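Local atomic coordinates of succinyl-CoA:3-ketoacid coenzyme A transferase subunit B (Helicobacter pylori, PDB entry 3RRL), a protein that transfers coenzyme A from succinyl-CoA to a 3-oxo acid, giving a 3-oxoacyl-CoA and succinate, as subunit B of the enzyme. Residues Val190-Asp193 with Gln194-Lys198. Residues are numbered along the deposited sequence; the frame is centred on the assembly and turned at random.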
# COMPACT_ATOMS: atom_id res chain seq x y z
N VAL B 190 -41.80 -22.94 11.22
CA VAL B 190 -40.88 -24.07 11.11
C VAL B 190 -40.73 -24.77 12.46
O VAL B 190 -40.70 -24.12 13.52
CB VAL B 190 -39.51 -23.62 10.56
CG1 VAL B 190 -38.54 -24.80 10.52
CG2 VAL B 190 -39.67 -23.02 9.17
N SER B 191 -40.63 -26.09 12.43
CA SER B 191 -40.61 -26.88 13.66
C SER B 191 -39.20 -27.36 13.97
O SER B 191 -38.40 -27.56 13.06
CB SER B 191 -41.53 -28.09 13.55
OG SER B 191 -40.85 -29.17 12.93
N LEU B 192 -38.91 -27.53 15.25
CA LEU B 192 -37.63 -28.07 15.66
C LEU B 192 -37.33 -29.36 14.89
O LEU B 192 -36.22 -29.55 14.39
CB LEU B 192 -37.62 -28.34 17.17
CG LEU B 192 -36.34 -28.98 17.73
CD1 LEU B 192 -35.10 -28.25 17.25
CD2 LEU B 192 -36.38 -29.04 19.25
N ASP B 193 -38.33 -30.23 14.78
CA ASP B 193 -38.14 -31.51 14.11
C ASP B 193 -37.86 -31.38 12.62
O ASP B 193 -37.11 -32.18 12.05
CB ASP B 193 -39.34 -32.43 14.35
CG ASP B 193 -39.25 -33.18 15.67
OD1 ASP B 193 -38.63 -32.66 16.63
OD2 ASP B 193 -39.80 -34.30 15.75
N GLN B 194 -38.48 -30.39 11.97
CA GLN B 194 -38.20 -30.13 10.56
C GLN B 194 -36.72 -29.80 10.36
O GLN B 194 -36.10 -30.20 9.38
CB GLN B 194 -39.07 -28.98 10.04
CG GLN B 194 -40.36 -29.45 9.37
CD GLN B 194 -41.52 -28.49 9.61
OE1 GLN B 194 -41.33 -27.33 9.95
NE2 GLN B 194 -42.74 -29.00 9.43
N VAL B 195 -36.15 -29.06 11.31
CA VAL B 195 -34.74 -28.68 11.24
C VAL B 195 -33.83 -29.88 11.48
O VAL B 195 -32.89 -30.10 10.72
CB VAL B 195 -34.41 -27.55 12.24
CG1 VAL B 195 -32.94 -27.19 12.16
CG2 VAL B 195 -35.26 -26.33 11.95
N LYS B 196 -34.11 -30.64 12.53
CA LYS B 196 -33.32 -31.84 12.80
C LYS B 196 -33.34 -32.75 11.58
O LYS B 196 -32.30 -33.27 11.16
CB LYS B 196 -33.90 -32.61 13.99
CG LYS B 196 -33.81 -31.90 15.32
CD LYS B 196 -34.43 -32.77 16.40
CE LYS B 196 -34.30 -32.17 17.78
NZ LYS B 196 -35.09 -32.96 18.77
N GLU B 197 -34.53 -32.93 11.03
CA GLU B 197 -34.73 -33.80 9.88
C GLU B 197 -33.93 -33.33 8.67
O GLU B 197 -33.36 -34.14 7.93
CB GLU B 197 -36.22 -33.83 9.54
CG GLU B 197 -36.57 -34.67 8.33
CD GLU B 197 -38.07 -34.64 8.04
OE1 GLU B 197 -38.68 -33.55 8.19
OE2 GLU B 197 -38.63 -35.69 7.67
N LYS B 198 -33.89 -32.02 8.45
CA LYS B 198 -33.25 -31.47 7.26
C LYS B 198 -31.79 -31.08 7.45
O LYS B 198 -31.18 -30.49 6.56
CB LYS B 198 -34.07 -30.31 6.68
CG LYS B 198 -35.39 -30.74 6.08
CD LYS B 198 -35.99 -29.65 5.22
CE LYS B 198 -37.28 -30.10 4.56
NZ LYS B 198 -37.76 -29.10 3.56
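A capping box between Ser191 and Gln194 opens the short helix 192-198, each residue's side chain bonding to the other's backbone N-H. Ser191 OG takes the N-H of Gln194 N over 2.8 Å. In return, Gln194 OE1 accepts from Ser191 N at 2.9 Å, but the donor comes in from above the carbonyl plane, 45° out of it. Torsions on both residues bring the groups together: Ser191 OG sits between its own backbone N and carbonyl carbon, and the Gln194 chain, with chi1 at -94° and a bend at chi2 (145°), lays its amide beside Ser191. Gln194 OE1 also comes within 3.5 Å of Val190 CA, in the loop that leads into the helix.

Behind the cap the i to i+4 backbone bonding of the helix begins with Val195 N to Ser191 O, followed by Lys196 N to Leu192 O and Glu197 N to Asp193 O; Leu192 O also receives a weak second bond from Val195 N. This helix is the connection of a beta-alpha-beta unit, running between strands 180-186 and 204-205 at one margin of the large mixed sheet. Val195 is its buried residue, packed on Leu186, Ala172 and Phe174 of the sheet, and Val195 CG2 meets Val190 CG1 at 3.9 Å, the two side chains crossing at about a right angle.

On a more open flank, the extended Lys196 chain passes obliquely alongside Leu192, with Lys196 CE 3.8 Å from Leu192 CG. That course carries the ammonium group toward Asp193, and Lys196 NZ halts 4.1 Å from Asp193 OD1, too far for a salt bridge but probably near enough for a mild attraction. Leu192 itself also touches Leu183 of strand 180-186.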